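Local coordinates for protein pyruvate formate-lyase 2 (Archaeoglobus fulgidus, PDB 2F3O) that is of uncertain function but belongs to the glycyl radical enzymes, and probably acts as a lyase of the pyruvate formate-lyase and glycerol dehydratase family, at residues A[39-47]-A[506-514]; A[572-583]-A[644-652]. All coordinates share one frame; numbering follows the deposited sequence.

Contact 1. Residues A[39-47]-A[506-514]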
# COMPACT_ATOMS: atom_id res chain seq x y z
N MET A 39 13.78 -20.29 11.02
CA MET A 39 13.74 -21.36 10.02
C MET A 39 14.54 -21.10 8.72
O MET A 39 15.15 -22.03 8.18
CB MET A 39 12.30 -21.74 9.71
CG MET A 39 12.12 -22.88 8.71
SD MET A 39 12.94 -24.45 9.13
CE MET A 39 11.79 -25.19 10.28
N ILE A 40 14.58 -19.85 8.25
CA ILE A 40 15.30 -19.55 6.99
C ILE A 40 16.79 -19.62 7.21
O ILE A 40 17.53 -20.01 6.30
CB ILE A 40 14.85 -18.18 6.34
CG1 ILE A 40 15.38 -18.02 4.92
CG2 ILE A 40 15.26 -17.01 7.18
CD1 ILE A 40 14.86 -16.81 4.22
N ILE A 41 17.24 -19.30 8.43
CA ILE A 41 18.63 -19.42 8.79
C ILE A 41 18.95 -20.92 8.96
O ILE A 41 19.98 -21.38 8.50
CB ILE A 41 18.93 -18.58 10.03
CG1 ILE A 41 18.90 -17.11 9.67
CG2 ILE A 41 20.29 -18.83 10.56
CD1 ILE A 41 19.11 -16.22 10.87
N ARG A 42 18.03 -21.68 9.54
CA ARG A 42 18.20 -23.13 9.65
C ARG A 42 18.38 -23.79 8.30
O ARG A 42 19.24 -24.65 8.15
CB ARG A 42 17.06 -23.80 10.41
CG ARG A 42 16.79 -23.13 11.72
CD ARG A 42 16.43 -24.07 12.82
NE ARG A 42 15.26 -24.90 12.59
CZ ARG A 42 15.27 -26.23 12.67
NH1 ARG A 42 16.39 -26.86 12.97
NH2 ARG A 42 14.15 -26.92 12.46
N GLN A 43 17.60 -23.36 7.31
CA GLN A 43 17.69 -23.90 5.96
C GLN A 43 19.01 -23.54 5.30
O GLN A 43 19.59 -24.34 4.55
CB GLN A 43 16.54 -23.40 5.11
CG GLN A 43 15.21 -23.99 5.49
CD GLN A 43 15.11 -25.45 5.12
OE1 GLN A 43 14.92 -26.29 5.98
NE2 GLN A 43 15.24 -25.74 3.82
N ALA A 44 19.48 -22.32 5.58
CA ALA A 44 20.74 -21.83 5.05
C ALA A 44 21.89 -22.63 5.62
O ALA A 44 22.77 -23.09 4.89
CB ALA A 44 20.92 -20.36 5.41
N LYS A 45 21.84 -22.82 6.93
CA LYS A 45 22.88 -23.50 7.66
C LYS A 45 22.93 -24.98 7.34
O LYS A 45 24.00 -25.59 7.38
CB LYS A 45 22.71 -23.28 9.17
CG LYS A 45 23.21 -21.92 9.61
CD LYS A 45 23.05 -21.72 11.09
CE LYS A 45 23.65 -20.39 11.50
NZ LYS A 45 23.56 -20.21 12.97
N ALA A 46 21.77 -25.55 7.02
CA ALA A 46 21.69 -26.95 6.61
C ALA A 46 22.32 -27.17 5.25
O ALA A 46 23.15 -28.07 5.08
CB ALA A 46 20.28 -27.40 6.61
N LEU A 47 21.94 -26.32 4.29
CA LEU A 47 22.49 -26.36 2.95
C LEU A 47 23.99 -26.19 3.02
O LEU A 47 24.70 -26.89 2.30
CB LEU A 47 21.89 -25.26 2.07
CG LEU A 47 21.95 -25.30 0.53
CD1 LEU A 47 22.93 -24.31 -0.00
CD2 LEU A 47 22.20 -26.70 -0.03
N ALA A 506 6.37 -21.90 2.67
CA ALA A 506 6.90 -20.63 3.18
C ALA A 506 7.28 -20.69 4.64
O ALA A 506 8.21 -20.02 5.07
CB ALA A 506 5.91 -19.50 2.95
N GLU A 507 6.58 -21.52 5.39
CA GLU A 507 6.81 -21.57 6.81
C GLU A 507 7.83 -22.59 7.25
O GLU A 507 8.59 -22.31 8.18
CB GLU A 507 5.51 -21.82 7.55
CG GLU A 507 4.59 -20.63 7.53
CD GLU A 507 5.18 -19.43 8.24
OE1 GLU A 507 5.47 -19.53 9.46
OE2 GLU A 507 5.34 -18.38 7.59
N VAL A 508 7.87 -23.76 6.62
CA VAL A 508 8.77 -24.82 7.12
C VAL A 508 9.90 -25.20 6.17
O VAL A 508 10.80 -25.96 6.53
CB VAL A 508 8.01 -26.11 7.56
CG1 VAL A 508 6.63 -25.78 8.09
CG2 VAL A 508 7.92 -27.11 6.42
N LYS A 509 9.86 -24.66 4.96
CA LYS A 509 10.85 -24.94 3.94
C LYS A 509 11.03 -23.71 3.05
O LYS A 509 10.67 -23.71 1.86
CB LYS A 509 10.39 -26.16 3.13
CG LYS A 509 11.24 -26.62 1.93
CD LYS A 509 12.48 -27.27 2.37
CE LYS A 509 13.22 -27.81 1.18
NZ LYS A 509 14.68 -27.78 1.45
N PRO A 510 11.56 -22.62 3.63
CA PRO A 510 12.00 -21.59 2.70
C PRO A 510 13.31 -22.04 2.01
O PRO A 510 14.03 -22.90 2.54
CB PRO A 510 12.21 -20.35 3.58
CG PRO A 510 12.50 -20.90 4.94
CD PRO A 510 11.82 -22.25 5.04
N THR A 511 13.58 -21.52 0.82
CA THR A 511 14.70 -22.02 0.04
C THR A 511 15.62 -20.89 -0.43
O THR A 511 15.52 -20.44 -1.58
CB THR A 511 14.19 -22.82 -1.16
OG1 THR A 511 13.27 -22.03 -1.93
CG2 THR A 511 13.49 -24.10 -0.69
N PRO A 512 16.51 -20.43 0.46
CA PRO A 512 17.34 -19.24 0.28
C PRO A 512 18.30 -19.24 -0.90
O PRO A 512 18.49 -18.19 -1.50
CB PRO A 512 18.16 -19.18 1.57
CG PRO A 512 17.43 -20.02 2.54
CD PRO A 512 16.73 -21.06 1.77
N LEU A 513 18.93 -20.35 -1.23
CA LEU A 513 19.83 -20.34 -2.40
C LEU A 513 19.06 -20.09 -3.69
O LEU A 513 19.44 -19.20 -4.47
CB LEU A 513 20.68 -21.61 -2.49
CG LEU A 513 21.62 -21.72 -3.70
CD1 LEU A 513 22.64 -20.61 -3.70
CD2 LEU A 513 22.30 -23.08 -3.74
N LEU A 514 17.97 -20.84 -3.87
CA LEU A 514 17.05 -20.68 -4.98
C LEU A 514 16.52 -19.26 -5.07
O LEU A 514 16.42 -18.70 -6.16
CB LEU A 514 15.89 -21.67 -4.85
CG LEU A 514 14.83 -21.60 -5.95
CD1 LEU A 514 15.46 -21.87 -7.30
CD2 LEU A 514 13.67 -22.54 -5.67
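The carboxamide of Gln-43 meets the loop 509-511 through its amide nitrogen: NE2 gives a weak, bent hydrogen bond to Pro-510 O (3.3 Å, N-H...O angle 132°), the proline oxygen lying displaced to one side of the amide plane. Close to that plane, beyond the NE2 edge, is Lys-509 NZ. Both nitrogens are donors and do not bond; the ammonium goes instead to Glu-80 and to Glu-267 O. OE1, at the other end, is held by Tyr-27 OH of helix 22-34. A bend at chi2 (-70°) curls the Gln-43 chain round the Pro-510 carbonyl, with Gln-43 CG 3.4 Å from Pro-510 O, while CG also touches the ring at Pro-510 CD.

The pyrrolidine ring of Pro-510 is wedged against the first turn of helix 39-53. Its CG sits 3.7 Å from Ile-40 CA, and its CD meets Met-39 CG at 3.7 Å. Met-39 starts with CG anti to the backbone N (chi1 -178°), then folds at its next two torsions and carries SD to 3.7 Å from Val-508 O, over the last turn of helix 477-508. Ile-40 slides along the second proline, with CG1 to Pro-512 CG at 3.7 Å. One helical turn beyond Gln-43, the side chains of Leu-47 and Leu-513 cross at about a right angle, Leu-47 CD1 4.0 Å from Leu-513 CD2.

Around these contacts, Ile-41 faces Leu-131 of a second subunit. Thr-511 stands at the N-cap of helix 512-516, but its side chain makes no capping bond; Glu-267 takes the Leu-513 and Leu-514 N-H groups instead. Helix 39-53 thus packs across the helix-loop-helix connection from 477-508 to 512-516, within the pyruvate formate-lyase-like part of the chain.

Contact 2. Residues A[572-583]-A[644-652]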
# COMPACT_ATOMS: atom_id res chain seq x y z
N CYS A 572 -22.57 -47.28 -16.87
CA CYS A 572 -21.27 -46.91 -16.33
C CYS A 572 -21.00 -47.54 -14.99
O CYS A 572 -19.88 -48.01 -14.74
CB CYS A 572 -21.19 -45.40 -16.18
SG CYS A 572 -20.90 -44.54 -17.71
N ARG A 573 -22.01 -47.54 -14.13
CA ARG A 573 -21.90 -48.07 -12.77
C ARG A 573 -21.66 -49.57 -12.82
O ARG A 573 -20.93 -50.14 -12.00
CB ARG A 573 -23.16 -47.78 -11.96
CG ARG A 573 -23.03 -48.03 -10.45
CD ARG A 573 -24.37 -47.90 -9.78
NE ARG A 573 -25.14 -46.83 -10.40
CZ ARG A 573 -25.22 -45.59 -9.92
NH1 ARG A 573 -24.59 -45.28 -8.79
NH2 ARG A 573 -25.94 -44.68 -10.56
N LYS A 574 -22.28 -50.18 -13.82
CA LYS A 574 -22.29 -51.63 -13.98
C LYS A 574 -21.19 -52.10 -14.95
O LYS A 574 -21.13 -53.28 -15.27
CB LYS A 574 -23.69 -52.08 -14.44
CG LYS A 574 -24.30 -53.22 -13.64
CD LYS A 574 -24.85 -52.76 -12.29
CE LYS A 574 -25.01 -53.95 -11.34
NZ LYS A 574 -23.79 -54.84 -11.34
N ASN A 575 -20.35 -51.16 -15.40
CA ASN A 575 -19.18 -51.44 -16.26
C ASN A 575 -19.58 -52.12 -17.57
O ASN A 575 -18.90 -53.04 -18.04
CB ASN A 575 -18.11 -52.25 -15.48
CG ASN A 575 -16.69 -52.08 -16.04
OD1 ASN A 575 -16.39 -51.12 -16.76
ND2 ASN A 575 -15.83 -53.03 -15.70
N PHE A 576 -20.71 -51.69 -18.13
CA PHE A 576 -21.31 -52.23 -19.37
C PHE A 576 -21.66 -53.73 -19.37
O PHE A 576 -21.87 -54.33 -20.43
CB PHE A 576 -20.46 -51.88 -20.58
CG PHE A 576 -20.18 -50.44 -20.72
CD1 PHE A 576 -18.88 -49.97 -20.67
CD2 PHE A 576 -21.21 -49.53 -20.87
CE1 PHE A 576 -18.60 -48.62 -20.80
CE2 PHE A 576 -20.95 -48.19 -20.99
CZ PHE A 576 -19.64 -47.73 -20.96
N VAL A 577 -21.70 -54.33 -18.18
CA VAL A 577 -22.10 -55.71 -18.04
C VAL A 577 -23.63 -55.68 -17.92
O VAL A 577 -24.20 -55.12 -16.98
CB VAL A 577 -21.38 -56.39 -16.83
CG1 VAL A 577 -21.96 -57.77 -16.53
CG2 VAL A 577 -19.88 -56.50 -17.11
N GLY A 578 -24.29 -56.24 -18.93
CA GLY A 578 -25.75 -56.19 -19.02
C GLY A 578 -26.20 -55.03 -19.89
O GLY A 578 -27.39 -54.81 -20.05
N TYR A 579 -25.23 -54.30 -20.45
CA TYR A 579 -25.52 -53.13 -21.28
C TYR A 579 -24.72 -53.14 -22.58
O TYR A 579 -24.35 -52.10 -23.12
CB TYR A 579 -25.22 -51.85 -20.50
CG TYR A 579 -26.34 -51.48 -19.56
CD1 TYR A 579 -26.36 -51.97 -18.25
CD2 TYR A 579 -27.38 -50.65 -19.98
CE1 TYR A 579 -27.39 -51.64 -17.39
CE2 TYR A 579 -28.41 -50.31 -19.13
CZ TYR A 579 -28.41 -50.81 -17.83
OH TYR A 579 -29.43 -50.47 -16.97
N GLU A 580 -24.51 -54.35 -23.09
CA GLU A 580 -23.59 -54.61 -24.19
C GLU A 580 -24.01 -54.09 -25.56
O GLU A 580 -23.18 -54.00 -26.46
CB GLU A 580 -23.27 -56.10 -24.25
CG GLU A 580 -22.49 -56.56 -23.02
CD GLU A 580 -23.04 -57.83 -22.39
OE1 GLU A 580 -22.78 -58.93 -22.93
OE2 GLU A 580 -23.73 -57.72 -21.35
N LYS A 581 -25.29 -53.75 -25.73
CA LYS A 581 -25.73 -53.14 -26.98
C LYS A 581 -25.34 -51.67 -27.04
O LYS A 581 -24.64 -51.23 -27.96
CB LYS A 581 -27.25 -53.27 -27.19
CG LYS A 581 -27.75 -52.55 -28.44
CD LYS A 581 -28.28 -53.49 -29.50
CE LYS A 581 -29.80 -53.48 -29.50
NZ LYS A 581 -30.38 -54.61 -30.27
N LEU A 582 -25.80 -50.92 -26.03
CA LEU A 582 -25.54 -49.48 -25.88
C LEU A 582 -24.06 -49.16 -25.91
O LEU A 582 -23.63 -48.19 -26.55
CB LEU A 582 -26.11 -49.00 -24.55
CG LEU A 582 -25.76 -47.59 -24.07
CD1 LEU A 582 -26.29 -46.51 -25.01
CD2 LEU A 582 -26.29 -47.38 -22.66
N HIS A 583 -23.29 -50.00 -25.23
CA HIS A 583 -21.84 -49.88 -25.12
C HIS A 583 -21.15 -49.85 -26.48
O HIS A 583 -20.19 -49.11 -26.68
CB HIS A 583 -21.33 -51.02 -24.25
CG HIS A 583 -19.85 -51.05 -24.09
ND1 HIS A 583 -19.07 -49.91 -24.16
CD2 HIS A 583 -19.00 -52.07 -23.83
CE1 HIS A 583 -17.80 -50.24 -23.97
NE2 HIS A 583 -17.74 -51.54 -23.76
N ALA A 644 -16.07 -46.57 -15.36
CA ALA A 644 -16.39 -46.52 -16.78
C ALA A 644 -17.14 -45.24 -17.08
O ALA A 644 -17.93 -44.78 -16.27
CB ALA A 644 -17.19 -47.73 -17.18
N LEU A 645 -16.85 -44.63 -18.22
CA LEU A 645 -17.46 -43.35 -18.59
C LEU A 645 -18.17 -43.59 -19.90
O LEU A 645 -17.75 -44.46 -20.67
CB LEU A 645 -16.37 -42.30 -18.82
CG LEU A 645 -15.29 -42.16 -17.75
CD1 LEU A 645 -14.15 -41.30 -18.29
CD2 LEU A 645 -15.87 -41.61 -16.43
N PRO A 646 -19.21 -42.80 -20.19
CA PRO A 646 -19.98 -42.95 -21.41
C PRO A 646 -19.24 -42.87 -22.75
O PRO A 646 -19.87 -43.07 -23.78
CB PRO A 646 -20.98 -41.79 -21.33
CG PRO A 646 -21.14 -41.57 -19.89
CD PRO A 646 -19.76 -41.71 -19.36
N SER A 647 -17.93 -42.62 -22.77
CA SER A 647 -17.18 -42.71 -24.03
C SER A 647 -16.91 -44.17 -24.40
O SER A 647 -16.42 -44.46 -25.50
CB SER A 647 -15.86 -41.94 -23.96
OG SER A 647 -14.90 -42.62 -23.16
N GLY A 648 -17.24 -45.08 -23.48
CA GLY A 648 -17.03 -46.52 -23.67
C GLY A 648 -15.73 -47.03 -23.06
O GLY A 648 -15.38 -48.20 -23.22
N ARG A 649 -15.01 -46.14 -22.39
CA ARG A 649 -13.79 -46.50 -21.69
C ARG A 649 -14.20 -47.39 -20.54
O ARG A 649 -15.17 -47.11 -19.85
CB ARG A 649 -13.11 -45.23 -21.18
CG ARG A 649 -11.59 -45.32 -20.96
CD ARG A 649 -11.08 -44.21 -20.02
NE ARG A 649 -10.75 -44.70 -18.68
CZ ARG A 649 -11.62 -44.86 -17.69
NH1 ARG A 649 -12.90 -44.58 -17.85
NH2 ARG A 649 -11.21 -45.32 -16.51
N LYS A 650 -13.51 -48.51 -20.37
CA LYS A 650 -13.86 -49.46 -19.32
C LYS A 650 -13.26 -49.00 -17.99
O LYS A 650 -12.19 -48.38 -17.98
CB LYS A 650 -13.36 -50.89 -19.66
CG LYS A 650 -14.08 -51.59 -20.84
CD LYS A 650 -15.48 -52.12 -20.46
CE LYS A 650 -15.43 -53.49 -19.73
NZ LYS A 650 -15.80 -54.69 -20.54
N SER A 651 -13.95 -49.29 -16.88
CA SER A 651 -13.46 -48.97 -15.54
C SER A 651 -12.06 -49.53 -15.25
O SER A 651 -11.86 -50.74 -15.27
CB SER A 651 -14.42 -49.49 -14.48
OG SER A 651 -13.71 -49.93 -13.34
N GLY A 652 -11.10 -48.63 -15.02
CA GLY A 652 -9.75 -49.02 -14.64
C GLY A 652 -8.76 -48.64 -15.71
O GLY A 652 -7.56 -48.53 -15.44
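Asn-575 OD1 accepts the backbone N-H of Ser-651 in a fairly straight bond (3.1 Å, 161°), the donor tilted 29° from the carbonyl plane. The same oxygen touches Ser-651 CB, and the Lys-650 chain crosses the amide at about a right angle. An alanine in place of Asn-575 would probably leave the Ser-651 N-H without this acceptor and the 650-651 backbone less firmly tied to the turn.

Phe-576 points its ring edge into the other loop, with CZ 3.8 Å from Leu-645 O in the ring plane. Phe-576 and His-583 each cover a face of the other, ND1 of His-583 and CD1 of Phe-576 lying over the opposing ring centres. The imidazole presents CE1, edge on, to Gly-648 O. Ala-644 CB rests against Phe-576 CE1 and Asn-575 OD1, its O near Cys-572 SG, which packs on Pro-646 CD at 3.5 Å.

Behind these groups, a Schellman motif at Asn-575 ends helix 565-573; Asn-575 and Phe-576 form the corners of a type I' turn. Pro-646 also rests on Ile-568 of that helix and on Ile-555, so the loop between helices 634-640 and 670-677 lies against helices 545-560, 565-573 and 580-588.

How the contacts relate
From the N terminus, 458 residues separate segment 39-47 from 506-514: contact 1 closes a long loop that takes in strands 334-338, 368-373 and 396-400 of one sheet and 145-147 and 435-445 of the other. It joins helix 39-53 to the end of helix 477-508 and the start of helix 512-516. Contact 2 closes a loop of only 60 residues, containing helix 597-615 and strand 624-628, and joins the turn between helices 565-573 and 580-588 to the loop after helix 634-640. The two neither nest nor cross. The centres of contact 1 and contact 2 are 51 Å apart, on opposite sides of the chain's centre. Gly-752, the predicted radical site, comes later in the chain than both.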